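Side-chain contacts in glutamate racemase (Bacillus anthracis, PDB 2DWU), which belongs to the Asp/Glu/hydantoin racemase family and is built as an alpha/beta protein with two parallel sheets: residues B[61-64]-B[65-68]; B[151-154]-B[155-159]. All coordinates share one frame; numbering follows the deposited sequence.

Contact 1: B[61-64]-B[65-68]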
ATOM      1  N   MET B  61      17.091 -18.256  12.871  1.00 11.93           N
ATOM      2  CA  MET B  61      16.381 -18.507  11.619  1.00 10.37           C
ATOM      3  C   MET B  61      17.036 -17.738  10.475  1.00 11.87           C
ATOM      4  O   MET B  61      17.070 -18.219   9.345  1.00 12.97           O
ATOM      5  CB  MET B  61      14.890 -18.115  11.716  1.00 10.69           C
ATOM      6  CG  MET B  61      14.061 -19.111  12.506  1.00 10.09           C
ATOM      7  SD  MET B  61      12.300 -18.823  12.429  1.00 11.07           S
ATOM      8  CE  MET B  61      12.086 -17.484  13.648  1.00 13.21           C
ATOM      9  N   VAL B  62      17.539 -16.540  10.757  1.00 12.46           N
ATOM     10  CA  VAL B  62      18.195 -15.758   9.704  1.00 13.05           C
ATOM     11  C   VAL B  62      19.454 -16.496   9.231  1.00 15.79           C
ATOM     12  O   VAL B  62      19.755 -16.507   8.038  1.00 15.97           O
ATOM     13  CB  VAL B  62      18.572 -14.339  10.190  1.00 13.34           C
ATOM     14  CG1 VAL B  62      19.471 -13.632   9.154  1.00 15.39           C
ATOM     15  CG2 VAL B  62      17.299 -13.524  10.407  1.00 13.75           C
ATOM     16  N   GLU B  63      20.173 -17.124  10.160  1.00 16.18           N
ATOM     17  CA  GLU B  63      21.377 -17.868   9.797  1.00 17.14           C
ATOM     18  C   GLU B  63      21.018 -19.002   8.860  1.00 16.17           C
ATOM     19  O   GLU B  63      21.774 -19.312   7.934  1.00 16.36           O
ATOM     20  CB  GLU B  63      22.084 -18.426  11.042  1.00 19.42           C
ATOM     21  CG  GLU B  63      22.905 -17.379  11.770  1.00 25.44           C
ATOM     22  CD  GLU B  63      23.871 -16.652  10.840  1.00 29.29           C
ATOM     23  OE1 GLU B  63      24.762 -17.322  10.269  1.00 32.60           O
ATOM     24  OE2 GLU B  63      23.735 -15.417  10.674  1.00 31.35           O
ATOM     25  N   PHE B  64      19.865 -19.628   9.095  1.00 12.92           N
ATOM     26  CA  PHE B  64      19.407 -20.695   8.233  1.00 14.30           C
ATOM     27  C   PHE B  64      19.085 -20.142   6.846  1.00 13.51           C
ATOM     28  O   PHE B  64      19.486 -20.713   5.823  1.00 13.89           O
ATOM     29  CB  PHE B  64      18.145 -21.356   8.803  1.00 13.20           C
ATOM     30  CG  PHE B  64      17.470 -22.289   7.833  1.00 15.62           C
ATOM     31  CD1 PHE B  64      18.010 -23.536   7.552  1.00 15.68           C
ATOM     32  CD2 PHE B  64      16.324 -21.888   7.150  1.00 14.84           C
ATOM     33  CE1 PHE B  64      17.421 -24.376   6.600  1.00 17.20           C
ATOM     34  CE2 PHE B  64      15.728 -22.716   6.201  1.00 16.23           C
ATOM     35  CZ  PHE B  64      16.280 -23.967   5.924  1.00 17.06           C
ATOM     36  N   LEU B  65      18.346 -19.037   6.798  1.00 14.38           N
ATOM     37  CA  LEU B  65      17.953 -18.459   5.516  1.00 15.33           C
ATOM     38  C   LEU B  65      19.127 -17.933   4.696  1.00 16.39           C
ATOM     39  O   LEU B  65      19.056 -17.882   3.466  1.00 15.71           O
ATOM     40  CB  LEU B  65      16.918 -17.340   5.742  1.00 14.18           C
ATOM     41  CG  LEU B  65      15.556 -17.836   6.241  1.00 13.63           C
ATOM     42  CD1 LEU B  65      14.644 -16.623   6.559  1.00 12.06           C
ATOM     43  CD2 LEU B  65      14.891 -18.737   5.190  1.00 13.64           C
ATOM     44  N   LYS B  66      20.212 -17.568   5.371  1.00 16.85           N
ATOM     45  CA  LYS B  66      21.385 -17.031   4.684  1.00 20.13           C
ATOM     46  C   LYS B  66      22.067 -18.061   3.797  1.00 20.48           C
ATOM     47  O   LYS B  66      22.945 -17.717   3.000  1.00 20.74           O
ATOM     48  CB  LYS B  66      22.379 -16.467   5.698  1.00 21.47           C
ATOM     49  CG  LYS B  66      22.092 -15.048   6.093  1.00 26.01           C
ATOM     50  CD  LYS B  66      22.986 -14.618   7.248  1.00 29.39           C
ATOM     51  CE  LYS B  66      22.993 -13.112   7.376  1.00 33.14           C
ATOM     52  NZ  LYS B  66      23.625 -12.478   6.175  1.00 36.71           N
ATOM     53  N   GLN B  67      21.665 -19.320   3.929  1.00 19.54           N
ATOM     54  CA  GLN B  67      22.234 -20.380   3.110  1.00 20.69           C
ATOM     55  C   GLN B  67      21.657 -20.289   1.696  1.00 19.87           C
ATOM     56  O   GLN B  67      22.168 -20.912   0.757  1.00 20.77           O
ATOM     57  CB  GLN B  67      21.925 -21.739   3.742  1.00 22.57           C
ATOM     58  CG  GLN B  67      22.464 -21.846   5.174  1.00 25.45           C
ATOM     59  CD  GLN B  67      22.127 -23.179   5.833  1.00 28.86           C
ATOM     60  OE1 GLN B  67      20.958 -23.483   6.090  1.00 28.89           O
ATOM     61  NE2 GLN B  67      23.155 -23.988   6.098  1.00 29.72           N
ATOM     62  N   PHE B  68      20.595 -19.497   1.552  1.00 17.42           N
ATOM     63  CA  PHE B  68      19.932 -19.298   0.265  1.00 16.99           C
ATOM     64  C   PHE B  68      20.239 -17.923  -0.290  1.00 14.91           C
ATOM     65  O   PHE B  68      20.633 -17.015   0.451  1.00 14.81           O
ATOM     66  CB  PHE B  68      18.413 -19.425   0.416  1.00 17.19           C
ATOM     67  CG  PHE B  68      17.968 -20.737   0.967  1.00 20.18           C
ATOM     68  CD1 PHE B  68      17.892 -20.933   2.337  1.00 21.54           C
ATOM     69  CD2 PHE B  68      17.619 -21.783   0.117  1.00 21.54           C
ATOM     70  CE1 PHE B  68      17.472 -22.147   2.859  1.00 24.07           C
ATOM     71  CE2 PHE B  68      17.196 -23.005   0.627  1.00 23.45           C
ATOM     72  CZ  PHE B  68      17.122 -23.184   2.010  1.00 24.24           C
TER
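Phe-64 and Phe-68 meet where helix 51-65 ends and a type I beta turn, Leu-65 to Phe-68, leads the chain into strand 70-75 of the six-stranded parallel sheet. Their rings form an offset edge-to-face pair: the rim of Phe-68 is directed at the face of Phe-64, with the planes at 66° and the centroids 5.6 Å apart. Phe-64 reaches this place because its CG stands anti to the backbone N (chi1 169°), which swings the ring along the chain toward the turn. The same ring lies beside Leu-65, whose CD2 methyl approaches Phe-64 CD2 to 4.0 Å. Leu-65 continues inward onto Leu-13, Ile-38 and Leu-73 of the sheet, and Phe-240 adds a second edge-to-face partner to Phe-64. On the exposed side Lys-66 runs back past the preceding turn, its CD 3.6 Å from Glu-63 OE2 and its CE against Val-62 CG1. The charged ends stay apart, Glu-63 OE2 and Lys-66 NZ being 5.4 Å from each other, so any attraction is probably mild. The backbone changes grip here: Leu-65 N and Lys-66 N still bond four residues back, to Met-61 O and Val-62 O, whereas Gln-67 N takes Phe-64 O from above the carbonyl plane, at 3.2 Å with a C=O...N angle of 121°.

Contact 2: B[151-154]-B[155-159]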
ATOM      1  N   LEU B 151      -6.186 -16.019  21.361  1.00 12.71           N
ATOM      2  CA  LEU B 151      -6.570 -16.165  19.982  1.00 11.26           C
ATOM      3  C   LEU B 151      -5.737 -17.005  19.047  1.00 10.73           C
ATOM      4  O   LEU B 151      -6.297 -17.771  18.267  1.00 11.23           O
ATOM      5  CB  LEU B 151      -6.871 -14.788  19.361  1.00 12.41           C
ATOM      6  CG  LEU B 151      -8.013 -14.028  20.078  1.00 13.23           C
ATOM      7  CD1 LEU B 151      -8.323 -12.785  19.263  1.00 11.26           C
ATOM      8  CD2 LEU B 151      -9.279 -14.892  20.223  1.00 12.69           C
ATOM      9  N   ALA B 152      -4.418 -16.887  19.104  1.00 11.60           N
ATOM     10  CA  ALA B 152      -3.605 -17.701  18.198  1.00 11.38           C
ATOM     11  C   ALA B 152      -3.775 -19.198  18.498  1.00 13.56           C
ATOM     12  O   ALA B 152      -3.901 -20.022  17.572  1.00 11.93           O
ATOM     13  CB  ALA B 152      -2.116 -17.284  18.288  1.00 13.92           C
ATOM     14  N   THR B 153      -3.828 -19.554  19.785  1.00 13.45           N
ATOM     15  CA  THR B 153      -4.003 -20.967  20.144  1.00 15.27           C
ATOM     16  C   THR B 153      -5.374 -21.439  19.684  1.00 13.96           C
ATOM     17  O   THR B 153      -5.526 -22.571  19.197  1.00 16.18           O
ATOM     18  CB  THR B 153      -3.856 -21.184  21.664  1.00 18.28           C
ATOM     19  OG1 THR B 153      -2.609 -20.633  22.098  1.00 24.41           O
ATOM     20  CG2 THR B 153      -3.858 -22.669  21.993  1.00 20.77           C
ATOM     21  N   VAL B 154      -6.372 -20.571  19.802  1.00 12.70           N
ATOM     22  CA  VAL B 154      -7.714 -20.906  19.353  1.00 11.98           C
ATOM     23  C   VAL B 154      -7.681 -21.229  17.862  1.00 12.35           C
ATOM     24  O   VAL B 154      -8.263 -22.213  17.415  1.00 13.67           O
ATOM     25  CB  VAL B 154      -8.721 -19.738  19.630  1.00 13.26           C
ATOM     26  CG1 VAL B 154      -9.982 -19.880  18.776  1.00 15.46           C
ATOM     27  CG2 VAL B 154      -9.102 -19.756  21.104  1.00 16.34           C
ATOM     28  N   VAL B 155      -6.975 -20.408  17.091  1.00 11.96           N
ATOM     29  CA  VAL B 155      -6.896 -20.626  15.659  1.00 12.64           C
ATOM     30  C   VAL B 155      -6.213 -21.954  15.311  1.00 12.95           C
ATOM     31  O   VAL B 155      -6.672 -22.655  14.423  1.00 13.77           O
ATOM     32  CB  VAL B 155      -6.152 -19.451  14.972  1.00 12.60           C
ATOM     33  CG1 VAL B 155      -5.724 -19.829  13.551  1.00 13.76           C
ATOM     34  CG2 VAL B 155      -7.087 -18.248  14.898  1.00 11.63           C
ATOM     35  N   GLU B 156      -5.129 -22.296  15.998  1.00 14.64           N
ATOM     36  CA  GLU B 156      -4.446 -23.552  15.683  1.00 17.75           C
ATOM     37  C   GLU B 156      -5.084 -24.816  16.242  1.00 18.97           C
ATOM     38  O   GLU B 156      -4.963 -25.892  15.642  1.00 19.90           O
ATOM     39  CB  GLU B 156      -3.000 -23.504  16.173  1.00 20.58           C
ATOM     40  CG  GLU B 156      -2.083 -22.738  15.265  1.00 22.64           C
ATOM     41  CD  GLU B 156      -0.621 -22.922  15.630  1.00 24.43           C
ATOM     42  OE1 GLU B 156      -0.192 -24.089  15.828  1.00 26.53           O
ATOM     43  OE2 GLU B 156       0.111 -21.911  15.717  1.00 19.67           O
ATOM     44  N   ASN B 157      -5.784 -24.700  17.360  1.00 18.21           N
ATOM     45  CA  ASN B 157      -6.325 -25.896  18.007  1.00 20.55           C
ATOM     46  C   ASN B 157      -7.811 -26.063  18.248  1.00 19.58           C
ATOM     47  O   ASN B 157      -8.248 -27.167  18.605  1.00 21.11           O
ATOM     48  CB  ASN B 157      -5.628 -26.063  19.357  1.00 21.56           C
ATOM     49  CG  ASN B 157      -4.131 -26.054  19.236  1.00 26.47           C
ATOM     50  OD1 ASN B 157      -3.442 -25.337  19.962  1.00 29.26           O
ATOM     51  ND2 ASN B 157      -3.609 -26.846  18.308  1.00 28.01           N
ATOM     52  N   ARG B 158      -8.602 -25.010  18.051  1.00 17.66           N
ATOM     53  CA  ARG B 158     -10.026 -25.100  18.358  1.00 17.81           C
ATOM     54  C   ARG B 158     -10.889 -24.442  17.289  1.00 17.16           C
ATOM     55  O   ARG B 158     -12.073 -24.183  17.522  1.00 17.57           O
ATOM     56  CB  ARG B 158     -10.293 -24.391  19.696  1.00 17.70           C
ATOM     57  CG  ARG B 158      -9.259 -24.622  20.800  1.00 20.83           C
ATOM     58  CD  ARG B 158      -9.459 -25.965  21.484  1.00 19.38           C
ATOM     59  NE  ARG B 158     -10.739 -26.047  22.180  1.00 19.30           N
ATOM     60  CZ  ARG B 158     -10.972 -25.629  23.421  1.00 17.75           C
ATOM     61  NH1 ARG B 158     -12.189 -25.761  23.923  1.00 18.76           N
ATOM     62  NH2 ARG B 158     -10.008 -25.090  24.160  1.00 17.04           N
ATOM     63  N   LEU B 159     -10.317 -24.179  16.121  1.00 18.95           N
ATOM     64  CA  LEU B 159     -11.061 -23.474  15.086  1.00 21.02           C
ATOM     65  C   LEU B 159     -12.378 -24.105  14.637  1.00 23.19           C
ATOM     66  O   LEU B 159     -13.298 -23.396  14.229  1.00 23.14           O
ATOM     67  CB  LEU B 159     -10.147 -23.208  13.883  1.00 20.29           C
ATOM     68  CG  LEU B 159     -10.608 -22.144  12.883  1.00 20.21           C
ATOM     69  CD1 LEU B 159     -10.762 -20.783  13.579  1.00 19.82           C
ATOM     70  CD2 LEU B 159      -9.589 -22.057  11.766  1.00 20.81           C
TER
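Leu-151 starts the short helix 151-157 by giving its carbonyl O to Val-155 N at 3.0 Å, the first of four successive i to i+4 backbone bonds. The acceptor also lies against the side chain that follows it round the turn: Val-155 CG2 is 3.5 Å from Leu-151 O, placed there by a torsion that sets this methyl beside its own backbone N and leaves CG1 anti to it (chi1 165°). Ala-152 repeats the pattern with Glu-156, whose N bonds Ala-152 O at 3.0 Å; the Ala-152 methyl looks away from the following turn and comes within about 4 Å of the bound D-glutamic acid. At the end of its side chain, Glu-156 OE2 is hydrogen-bonded to NE2 of His-190, a residue of the ligand pocket. Thr-153 makes the side-chain contact of the outer surface. Its CG2 methyl meets Asn-157 OD1 at 3.4 Å, the two side chains running obliquely past each other, while Thr-153 O accepts Asn-157 N at 2.8 Å. Val-154 ends the segment with its O bonded to Arg-158 N at 2.9 Å; the C=O...N angle falls to 139° as Arg-158 leaves helical geometry. The helix follows strand 142-147, an outermost strand of the four-stranded parallel sheet within this chain, and packs through Leu-151 and Val-154 on helix 162-177, where Tyr-164 also takes the guanidinium of Arg-158 in a cation-pi contact, while Val-155 rests on the loop residues Leu-193 and Leu-194 before helix 195-202.

Contact 1 closes the C-terminal end of helix 51-65, whereas contact 2 takes in all of the short helix 151-157 and the residues that leave it. They lie in parts of the chain built round different parallel sheets, six-stranded for contact 1 and four-stranded for contact 2, with centres 29 Å apart and no touch. Each is partly buried, with an apolar inner side and a polar outer one. Contact 1 packs aromatic and aliphatic groups on strands; in contact 2 valines and a leucine pack mainly on a helix and loops. Contact 1 turns tightly into the next strand, whereas contact 2 keeps its four-residue bonding as far as Arg-158. Contact 2 is the nearer to D-glutamic acid, since the side chain of Met-61 stays about 9 Å from it.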